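Local coordinates for probable ABC transporter phosphite binding protein PhnD1 (Prochlorococcus marinus str. MIT 9301, PDB 5LQ5) that binds inorganic phosphite strongly, and methylphosphonate and phosphate only very weakly, probably as the solute-binding component of an ABC transporter, at residues Ala49-Gly52 with Phe53-Lys56; Val61-Gly64 with Gly65-Val69; Ile81-Asp85 with Ile86-Phe90; Asn125-Gly129 with Arg130-Glu134. All coordinates share one frame; numbering follows the deposited sequence.

Contact 1: residues Ala49-Gly52 with Phe53-Lys56; sequences AVTG and FRTK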
loop_
_atom_site.group_PDB
_atom_site.type_symbol
_atom_site.label_atom_id
_atom_site.label_comp_id
_atom_site.label_asym_id
_atom_site.label_seq_id
_atom_site.Cartn_x
_atom_site.Cartn_y
_atom_site.Cartn_z
ATOM N N ALA A 49 7.342 8.050 -5.203
ATOM C CA ALA A 49 7.264 8.156 -3.743
ATOM C C ALA A 49 8.614 7.849 -3.087
ATOM O O ALA A 49 9.092 8.590 -2.222
ATOM C CB ALA A 49 6.158 7.261 -3.213
ATOM N N VAL A 50 9.247 6.782 -3.570
ATOM C CA VAL A 50 10.567 6.389 -3.081
ATOM C C VAL A 50 11.602 7.473 -3.429
ATOM O O VAL A 50 12.385 7.931 -2.577
ATOM C CB VAL A 50 10.991 5.019 -3.610
ATOM C CG1 VAL A 50 12.425 4.731 -3.138
ATOM C CG2 VAL A 50 10.033 3.940 -3.101
ATOM N N THR A 51 11.593 7.897 -4.673
ATOM C CA THR A 51 12.622 8.864 -5.104
ATOM C C THR A 51 12.380 10.265 -4.470
ATOM O O THR A 51 13.294 10.949 -4.106
ATOM C CB THR A 51 12.617 8.948 -6.647
ATOM O OG1 THR A 51 12.934 7.649 -7.174
ATOM C CG2 THR A 51 13.602 10.014 -7.171
ATOM N N GLY A 52 11.132 10.652 -4.283
ATOM C CA GLY A 52 10.812 11.933 -3.617
ATOM C C GLY A 52 11.282 11.917 -2.159
ATOM O O GLY A 52 11.709 12.917 -1.584
ATOM N N PHE A 53 11.216 10.743 -1.556
ATOM C CA PHE A 53 11.708 10.580 -0.178
ATOM C C PHE A 53 13.238 10.693 -0.193
ATOM O O PHE A 53 13.806 11.457 0.588
ATOM C CB PHE A 53 11.225 9.277 0.443
ATOM C CG PHE A 53 11.526 9.150 1.900
ATOM C CD1 PHE A 53 10.732 9.779 2.855
ATOM C CD2 PHE A 53 12.645 8.477 2.328
ATOM C CE1 PHE A 53 11.037 9.671 4.201
ATOM C CE2 PHE A 53 12.961 8.384 3.663
ATOM C CZ PHE A 53 12.169 8.995 4.606
ATOM N N ARG A 54 13.890 9.960 -1.111
ATOM C CA ARG A 54 15.346 9.999 -1.231
ATOM C C ARG A 54 15.877 11.422 -1.464
ATOM O O ARG A 54 16.895 11.791 -0.853
ATOM C CB ARG A 54 15.836 9.054 -2.337
ATOM C CG ARG A 54 17.356 9.021 -2.471
ATOM C CD ARG A 54 17.796 8.211 -3.667
ATOM N NE ARG A 54 17.301 8.723 -4.952
ATOM C CZ ARG A 54 17.841 9.719 -5.654
ATOM N NH1 ARG A 54 18.920 10.396 -5.223
ATOM N NH2 ARG A 54 17.278 10.042 -6.810
ATOM N N THR A 55 15.189 12.209 -2.311
ATOM C CA THR A 55 15.632 13.593 -2.626
ATOM C C THR A 55 15.162 14.650 -1.611
ATOM O O THR A 55 15.395 15.833 -1.781
ATOM C CB THR A 55 15.194 14.055 -4.034
ATOM O OG1 THR A 55 13.767 14.038 -4.106
ATOM C CG2 THR A 55 15.803 13.153 -5.082
ATOM N N LYS A 56 14.425 14.214 -0.602
ATOM C CA LYS A 56 13.946 15.107 0.496
ATOM C C LYS A 56 12.856 16.084 0.035
ATOM O O LYS A 56 12.586 17.108 0.675
ATOM C CB LYS A 56 15.114 15.810 1.207
ATOM C CG LYS A 56 16.132 14.789 1.710
ATOM C CD LYS A 56 17.015 15.298 2.841
ATOM C CE LYS A 56 18.203 14.367 3.059
ATOM N NZ LYS A 56 17.828 12.950 3.350
#

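Contact 2: residues Val61-Gly64 with Gly65-Val69; sequences VWFG and GLSGV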
loop_
_atom_site.group_PDB
_atom_site.type_symbol
_atom_site.label_atom_id
_atom_site.label_comp_id
_atom_site.label_asym_id
_atom_site.label_seq_id
_atom_site.Cartn_x
_atom_site.Cartn_y
_atom_site.Cartn_z
ATOM N N VAL A 61 6.080 9.806 4.832
ATOM C CA VAL A 61 5.432 9.089 3.719
ATOM C C VAL A 61 4.784 7.800 4.171
ATOM O O VAL A 61 5.378 7.033 4.919
ATOM C CB VAL A 61 6.431 8.777 2.591
ATOM C CG1 VAL A 61 5.795 8.016 1.447
ATOM C CG2 VAL A 61 7.042 10.050 2.040
ATOM N N TRP A 62 3.547 7.610 3.737
ATOM C CA TRP A 62 2.784 6.367 3.864
ATOM C C TRP A 62 3.211 5.410 2.759
ATOM O O TRP A 62 2.862 5.599 1.580
ATOM C CB TRP A 62 1.321 6.671 3.812
ATOM C CG TRP A 62 0.371 5.537 4.005
ATOM C CD1 TRP A 62 -0.489 5.034 3.065
ATOM C CD2 TRP A 62 0.164 4.771 5.182
ATOM N NE1 TRP A 62 -1.248 4.016 3.594
ATOM C CE2 TRP A 62 -0.863 3.825 4.891
ATOM C CE3 TRP A 62 0.746 4.761 6.454
ATOM C CZ2 TRP A 62 -1.315 2.893 5.826
ATOM C CZ3 TRP A 62 0.281 3.820 7.390
ATOM C CH2 TRP A 62 -0.755 2.915 7.060
ATOM N N PHE A 63 4.083 4.477 3.138
ATOM C CA PHE A 63 4.653 3.493 2.236
ATOM C C PHE A 63 3.957 2.123 2.390
ATOM O O PHE A 63 3.368 1.804 3.440
ATOM C CB PHE A 63 6.149 3.291 2.515
ATOM C CG PHE A 63 7.053 4.311 1.875
ATOM C CD1 PHE A 63 7.124 4.415 0.484
ATOM C CD2 PHE A 63 7.817 5.179 2.637
ATOM C CE1 PHE A 63 7.961 5.356 -0.128
ATOM C CE2 PHE A 63 8.668 6.089 2.039
ATOM C CZ PHE A 63 8.722 6.195 0.641
ATOM N N GLY A 64 4.048 1.300 1.351
ATOM C CA GLY A 64 3.798 -0.094 1.435
ATOM C C GLY A 64 5.026 -0.806 2.006
ATOM O O GLY A 64 6.074 -0.180 2.199
ATOM N N GLY A 65 4.922 -2.111 2.222
ATOM C CA GLY A 65 6.059 -2.878 2.765
ATOM C C GLY A 65 7.300 -2.811 1.887
ATOM O O GLY A 65 8.375 -2.395 2.332
ATOM N N LEU A 66 7.105 -3.163 0.604
ATOM C CA LEU A 66 8.217 -3.175 -0.346
ATOM C C LEU A 66 8.771 -1.794 -0.590
ATOM O O LEU A 66 9.971 -1.559 -0.564
ATOM C CB LEU A 66 7.844 -3.845 -1.683
ATOM C CG LEU A 66 8.931 -3.890 -2.763
ATOM C CD1 LEU A 66 10.158 -4.662 -2.270
ATOM C CD2 LEU A 66 8.365 -4.546 -4.005
ATOM N N SER A 67 7.882 -0.850 -0.874
ATOM C CA SER A 67 8.369 0.505 -1.212
ATOM C C SER A 67 9.016 1.181 0.017
ATOM O O SER A 67 9.969 1.978 -0.121
ATOM C CB SER A 67 7.202 1.351 -1.770
ATOM O OG SER A 67 6.019 1.309 -0.968
ATOM N N GLY A 68 8.524 0.872 1.215
ATOM C CA GLY A 68 9.155 1.401 2.416
ATOM C C GLY A 68 10.555 0.826 2.663
ATOM O O GLY A 68 11.486 1.541 3.041
ATOM N N VAL A 69 10.710 -0.472 2.407
ATOM C CA VAL A 69 12.042 -1.124 2.429
ATOM C C VAL A 69 12.973 -0.463 1.412
ATOM O O VAL A 69 14.088 -0.074 1.731
ATOM C CB VAL A 69 11.923 -2.623 2.196
ATOM C CG1 VAL A 69 13.289 -3.240 1.876
ATOM C CG2 VAL A 69 11.300 -3.296 3.417
#

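Contact 3: residues Ile81-Asp85 with Ile86-Phe90; sequences IAQRD and IDKEF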
loop_
_atom_site.group_PDB
_atom_site.type_symbol
_atom_site.label_atom_id
_atom_site.label_comp_id
_atom_site.label_asym_id
_atom_site.label_seq_id
_atom_site.Cartn_x
_atom_site.Cartn_y
_atom_site.Cartn_z
ATOM N N ILE A 81 7.979 4.944 11.719
ATOM C CA ILE A 81 7.161 5.712 12.698
ATOM C C ILE A 81 5.983 4.947 13.289
ATOM O O ILE A 81 5.817 4.946 14.502
ATOM C CB ILE A 81 6.675 7.048 12.076
ATOM C CG1 ILE A 81 7.856 7.980 11.789
ATOM C CG2 ILE A 81 5.633 7.744 12.945
ATOM C CD1 ILE A 81 8.490 8.626 13.009
ATOM N N ALA A 82 5.153 4.363 12.442
ATOM C CA ALA A 82 3.888 3.748 12.844
ATOM C C ALA A 82 3.294 2.879 11.732
ATOM O O ALA A 82 3.713 2.951 10.567
ATOM C CB ALA A 82 2.887 4.829 13.216
ATOM N N GLN A 83 2.324 2.063 12.099
ATOM C CA GLN A 83 1.555 1.229 11.189
ATOM C C GLN A 83 0.151 1.095 11.782
ATOM O O GLN A 83 -0.112 1.635 12.853
ATOM C CB GLN A 83 2.225 -0.148 10.994
ATOM C CG GLN A 83 2.167 -1.027 12.248
ATOM C CD GLN A 83 2.927 -2.338 12.182
ATOM O OE1 GLN A 83 2.870 -3.043 11.200
ATOM N NE2 GLN A 83 3.585 -2.706 13.283
ATOM N N ARG A 84 -0.719 0.383 11.090
ATOM C CA ARG A 84 -2.021 -0.057 11.639
ATOM C C ARG A 84 -1.915 -1.469 12.185
ATOM O O ARG A 84 -1.006 -2.205 11.845
ATOM C CB ARG A 84 -3.126 0.034 10.592
ATOM C CG ARG A 84 -3.206 1.385 9.893
ATOM C CD ARG A 84 -4.004 1.361 8.596
ATOM N NE ARG A 84 -3.391 0.478 7.606
ATOM C CZ ARG A 84 -3.855 0.281 6.378
ATOM N NH1 ARG A 84 -4.959 0.877 5.960
ATOM N NH2 ARG A 84 -3.202 -0.522 5.555
ATOM N N ASP A 85 -2.865 -1.866 13.030
ATOM C CA ASP A 85 -2.903 -3.259 13.498
ATOM C C ASP A 85 -2.932 -4.236 12.336
ATOM O O ASP A 85 -2.203 -5.218 12.345
ATOM C CB ASP A 85 -4.113 -3.533 14.409
ATOM C CG ASP A 85 -3.949 -2.920 15.780
ATOM O OD1 ASP A 85 -3.106 -3.414 16.568
ATOM O OD2 ASP A 85 -4.649 -1.930 16.066
ATOM N N ILE A 86 -3.743 -3.930 11.331
ATOM C CA ILE A 86 -3.874 -4.798 10.142
ATOM C C ILE A 86 -2.582 -4.976 9.326
ATOM O O ILE A 86 -2.365 -6.014 8.681
ATOM C CB ILE A 86 -5.050 -4.380 9.221
ATOM C CG1 ILE A 86 -5.321 -5.478 8.187
ATOM C CG2 ILE A 86 -4.842 -3.030 8.545
ATOM C CD1 ILE A 86 -5.550 -6.849 8.798
ATOM N N ASP A 87 -1.717 -3.979 9.392
ATOM C CA ASP A 87 -0.434 -4.065 8.680
ATOM C C ASP A 87 0.532 -5.120 9.179
ATOM O O ASP A 87 1.460 -5.482 8.461
ATOM C CB ASP A 87 0.234 -2.692 8.601
ATOM C CG ASP A 87 -0.601 -1.705 7.850
ATOM O OD1 ASP A 87 -1.002 -2.034 6.701
ATOM O OD2 ASP A 87 -0.849 -0.594 8.377
ATOM N N LYS A 88 0.333 -5.602 10.409
ATOM C CA LYS A 88 1.072 -6.764 10.917
ATOM C C LYS A 88 0.613 -8.115 10.342
ATOM O O LYS A 88 1.385 -9.063 10.339
ATOM C CB LYS A 88 1.044 -6.837 12.465
ATOM C CG LYS A 88 2.052 -5.897 13.139
ATOM C CD LYS A 88 2.267 -6.255 14.609
ATOM C CE LYS A 88 1.393 -5.462 15.540
ATOM N NZ LYS A 88 1.425 -6.029 16.917
ATOM N N GLU A 89 -0.641 -8.167 9.906
ATOM C CA GLU A 89 -1.314 -9.386 9.402
ATOM C C GLU A 89 -2.134 -9.098 8.125
ATOM O O GLU A 89 -3.334 -9.422 8.024
ATOM C CB GLU A 89 -2.196 -10.037 10.489
ATOM C CG GLU A 89 -3.334 -9.157 11.013
ATOM C CD GLU A 89 -3.106 -8.674 12.438
ATOM O OE1 GLU A 89 -2.036 -8.091 12.697
ATOM O OE2 GLU A 89 -3.982 -8.888 13.308
ATOM N N PHE A 90 -1.445 -8.480 7.160
ATOM C CA PHE A 90 -2.085 -7.953 5.955
ATOM C C PHE A 90 -2.276 -9.099 4.947
ATOM O O PHE A 90 -1.505 -10.038 4.917
ATOM C CB PHE A 90 -1.258 -6.812 5.349
ATOM C CG PHE A 90 -2.081 -5.809 4.602
ATOM C CD1 PHE A 90 -2.769 -4.841 5.293
ATOM C CD2 PHE A 90 -2.219 -5.845 3.205
ATOM C CE1 PHE A 90 -3.598 -3.952 4.667
ATOM C CE2 PHE A 90 -3.043 -4.920 2.565
ATOM C CZ PHE A 90 -3.746 -3.979 3.300
#

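Contact 4: residues Asn125-Gly129 with Arg130-Glu134; sequences NSTSG and RLMPE. With PO3 (phosphite ion), chain B.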
loop_
_atom_site.group_PDB
_atom_site.type_symbol
_atom_site.label_atom_id
_atom_site.label_comp_id
_atom_site.label_asym_id
_atom_site.label_seq_id
_atom_site.Cartn_x
_atom_site.Cartn_y
_atom_site.Cartn_z
ATOM N N ASN A 125 5.779 -2.315 -7.915
ATOM C CA ASN A 125 6.402 -2.193 -6.592
ATOM C C ASN A 125 5.423 -2.322 -5.442
ATOM O O ASN A 125 5.738 -1.984 -4.302
ATOM C CB ASN A 125 7.209 -0.866 -6.524
ATOM C CG ASN A 125 8.447 -0.897 -7.407
ATOM O OD1 ASN A 125 9.190 -1.840 -7.396
ATOM N ND2 ASN A 125 8.640 0.125 -8.156
ATOM N N SER A 126 4.255 -2.851 -5.743
ATOM C CA SER A 126 3.207 -3.099 -4.701
ATOM C C SER A 126 3.445 -4.402 -3.931
ATOM O O SER A 126 3.743 -5.446 -4.524
ATOM C CB SER A 126 1.812 -3.134 -5.322
ATOM O OG SER A 126 0.848 -3.430 -4.321
ATOM N N THR A 127 3.374 -4.316 -2.614
ATOM C CA THR A 127 3.448 -5.479 -1.750
ATOM C C THR A 127 2.229 -6.401 -1.935
ATOM O O THR A 127 2.374 -7.590 -2.265
ATOM C CB THR A 127 3.555 -5.053 -0.263
ATOM O OG1 THR A 127 4.471 -3.928 -0.143
ATOM C CG2 THR A 127 4.060 -6.239 0.573
ATOM N N SER A 128 1.053 -5.821 -1.695
ATOM C CA SER A 128 -0.225 -6.545 -1.753
ATOM C C SER A 128 -0.796 -6.761 -3.156
ATOM O O SER A 128 -1.646 -7.618 -3.370
ATOM C CB SER A 128 -1.244 -5.853 -0.874
ATOM O OG SER A 128 -1.642 -4.596 -1.393
ATOM N N GLY A 129 -0.268 -5.997 -4.106
ATOM C CA GLY A 129 -0.732 -6.052 -5.483
ATOM C C GLY A 129 0.241 -6.701 -6.444
ATOM O O GLY A 129 -0.098 -6.956 -7.579
ATOM N N ARG A 130 1.447 -6.992 -5.976
ATOM C CA ARG A 130 2.441 -7.616 -6.856
ATOM C C ARG A 130 3.353 -8.602 -6.147
ATOM O O ARG A 130 3.376 -9.766 -6.516
ATOM C CB ARG A 130 3.275 -6.588 -7.615
ATOM C CG ARG A 130 4.130 -7.173 -8.732
ATOM C CD ARG A 130 5.479 -7.661 -8.253
ATOM N NE ARG A 130 6.174 -8.398 -9.320
ATOM C CZ ARG A 130 6.849 -7.837 -10.332
ATOM N NH1 ARG A 130 7.015 -6.527 -10.396
ATOM N NH2 ARG A 130 7.381 -8.610 -11.287
ATOM N N LEU A 131 4.140 -8.133 -5.173
ATOM C CA LEU A 131 5.201 -8.946 -4.590
ATOM C C LEU A 131 4.634 -10.224 -3.988
ATOM O O LEU A 131 5.082 -11.347 -4.314
ATOM C CB LEU A 131 5.998 -8.160 -3.552
ATOM C CG LEU A 131 7.242 -8.892 -3.040
ATOM C CD1 LEU A 131 8.367 -8.894 -4.075
ATOM C CD2 LEU A 131 7.703 -8.329 -1.686
ATOM N N MET A 132 3.691 -10.060 -3.074
ATOM C CA MET A 132 3.143 -11.223 -2.391
ATOM C C MET A 132 2.287 -12.090 -3.324
ATOM O O MET A 132 2.449 -13.301 -3.323
ATOM C CB MET A 132 2.480 -10.799 -1.102
ATOM C CG MET A 132 3.484 -10.206 -0.085
ATOM S SD MET A 132 4.969 -11.176 0.272
ATOM C CE MET A 132 4.184 -12.648 0.917
ATOM N N PRO A 133 1.428 -11.480 -4.161
ATOM C CA PRO A 133 0.722 -12.295 -5.170
ATOM C C PRO A 133 1.636 -13.147 -6.045
ATOM O O PRO A 133 1.358 -14.353 -6.249
ATOM C CB PRO A 133 -0.048 -11.245 -5.972
ATOM C CG PRO A 133 -0.447 -10.240 -4.908
ATOM C CD PRO A 133 0.795 -10.134 -4.055
ATOM N N GLU A 134 2.734 -12.560 -6.529
ATOM C CA GLU A 134 3.706 -13.310 -7.341
ATOM C C GLU A 134 4.364 -14.456 -6.538
ATOM O O GLU A 134 4.513 -15.575 -7.042
ATOM C CB GLU A 134 4.772 -12.410 -7.983
ATOM C CG GLU A 134 5.634 -13.179 -8.985
ATOM C CD GLU A 134 6.484 -12.337 -9.931
ATOM O OE1 GLU A 134 6.518 -11.103 -9.822
ATOM O OE2 GLU A 134 7.161 -12.949 -10.788
HETATM P P PO3 B . 1.169 -1.918 -1.147
HETATM O O1 PO3 B . 0.521 -3.228 -0.588
HETATM O O2 PO3 B . 2.748 -1.960 -1.249
HETATM O O3 PO3 B . 0.520 -1.501 -2.496
#

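Contact 1: residues Ala49-Gly52 with Phe53-Lys56
With chi1 at 61°, Thr55 holds OG1 between its own backbone N and carbonyl carbon, which turns the hydroxyl back over the preceding helical turn, 3.1 Å from Thr51 O. Asp57 OD2, just beyond, also bonds this hydroxyl, and the bond to Thr51 O is therefore not settled. Thr55 N reaches the same carbonyl directly at 2.9 Å, and Thr55 CG2 rests beside it at 3.5 Å from Thr51 O. Arg54 bends at chi3 (61°), and Thr55 CG2 lies near the rim of one face of its guanidinium, 3.7 Å above the plane. Thr51 has two conformers, which leaves the approach of its methyl to Arg54 NH2 doubtful. On the inner side of the helix, Phe53 has CG anti to the backbone N (-172°), and its ring leads away toward Val61. The backbone bond from Arg54 N to Val50 O is nearly straight (2.9 Å), while that from Phe53 N to Ala49 O is longer, 3.1 Å. Lys56 then adopts positive phi, and its N bonds Phe53 O at 3.1 Å. This reversal is a Schellman motif, ending helix 46-54.

Contact 2: residues Val61-Gly64 with Gly65-Val69
The Phe63 ring lies between strand and helix, one face turned to each. Over the first face comes Ser67 O, 3.8 Å above the plane and displaced toward the rim; over the centre of the opposite face sits Val61 CG1, 3.4 Å above the plane, two residues back on the same side of the strand. Phe63 CB meets the backbone of Gly68 at 3.6 Å from Gly68 CA. A side chain at Gly68 would run into Gly64 O and press on Phe63 CB, and the lack of one lets helix and strand come this near.

Ser67 turns back toward the strand: with chi1 at 49°, its OG is 3.6 Å from Phe63 CD1 and takes a weak bond from Gly64 N at 3.0 Å, the N-H bent to 134°. Gly64 O in turn accepts from Gly68 N at 2.8 Å, closing the first helical turn. A serine in place of Phe63 would probably leave Val61 CG1 and Ser67 O without the ring that separates them, opening a gap also bordered by Ala49 and Val50 of helix 46-54. Gly65 N bonds Asp205 OD1 and Leu66 N bonds Thr127, both partners belonging to the phosphite pocket, and Gly64 itself touches the ion. It is a strand-to-helix junction with glycine at the N-cap, placed at the ligand cleft between the two lobes of this periplasmic binding protein fold.

Contact 3: residues Ile81-Asp85 with Ile86-Phe90
The Arg84 guanidinium has the CG2 methyl of Ile86 over one face, 3.8 Å above the plane and displaced toward the rim, and the Asp87 carboxylate at its edge. Guanidinium and carboxylate planes are only 28° apart, consistent with a side-on, two-pronged salt bridge: Arg84 NE meets Asp87 OD2 at 2.9 Å and Arg84 NH2 meets Asp87 OD1 at 2.9 Å, both nearly straight, on the syn sides but tilted out of the carboxylate plane, more so at OD2. A bend at chi3 (-62°) brings the arginine tip round to this edge. Asp87 OD2 also accepts, through its anti lone pair, from Arg84 N at 2.9 Å, so this one oxygen accepts from both the backbone and the side chain of Arg84. Phe90 CE1 approaches Arg84 NH2 obliquely at 3.6 Å, the ring and guanidinium planes differing by 20°; the same ring stands edge-to-face against Tyr206 of the phosphite pocket.

Were Asp87 replaced by an alanine, the buried Arg84 would probably be left without its nearby countercharge and its guanidinium set freer to turn, although Phe247 O would still hold NH1. Beside this pair, the Gln83 side chain crosses that of Lys88 at about a right angle, with Gln83 NE2 3.5 Å from Lys88 CG; Gln259 and Lys254 take the polar ends of the amide. Lys88 N bonds Asp85 O at 3.2 Å, coming from above the carbonyl plane. Strand 79-84 runs between strands 207-210 and 252-253, with helix 222-231 packed on Ile81 and Ala82, before residues 86-90 lead toward strand 92-97 of the other sheet.

Contact 4: residues Asn125-Gly129 with Arg130-Glu134
This is a local, helix-start contact: the N terminus of helix 127-139, in the beta-alpha-beta unit of strand 119-121 and strand 153-154, grips the phosphite anion. Evidence for a widened, pi-type first turn lies in two i to i+5 bonds, Leu131 N to Ser126 O (2.8 Å, 170°) and Met132 N to Thr127 O (2.9 Å, in the carbonyl plane). Ser126 is the N-cap; its OG, anti to the backbone N (177°), accepts from Gly129 N at 2.8 Å and donates to phosphite O3 at 2.7 Å. A side chain on Gly129 would collide with this hydroxyl.

The other two phosphite oxygens are each held by a backbone N-H and a hydroxyl. O2 takes Thr127 N, at 2.8 Å, together with Thr127 OG1. O1 takes Ser128 N and, at 2.7 Å, Ser128 OG, swung inward by a chi1 of 69°. Tyr46 OH and His158 NE2 add further hydrogen bonds to the ion, and the helix start would probably add to the favourable field on the anion. Downstream, Thr127 CG2 and Met132 CG pack side by side. Pro133, lacking an N-H, kinks the helix, and its CG presses 3.3 Å from Ser128 O, which accepts from Ser92 OG. One helical turn apart, Arg130 and Glu134 form a salt bridge in which Arg130 NE and NH2 both converge on one carboxylate oxygen, with Arg130 NE 2.8 Å from Glu134 OE1.

Overall arrangement
From the N terminus, the four contacts follow in series; none nests in or crosses another. Contact 1 ends helix 46-54, and the chain turns into strand 60-63, where contact 2 opens helix 65-74; the two pack directly, with Val50 CG2 3.6 Å from Ser67 O. Contact 3 follows at the end of strand 79-84, in the same sheet as strand 60-63, and Trp62 CH2 lies 3.6 Å from Arg84 NE. The chain then passes into the second lobe, whose helix start, contact 4, faces contact 2 across the phosphite cleft: Leu66 N is 2.8 Å from Thr127 OG1. Phe90 CE2 meets Ser128 CB at 4.0 Å, linking contact 3 to contact 4.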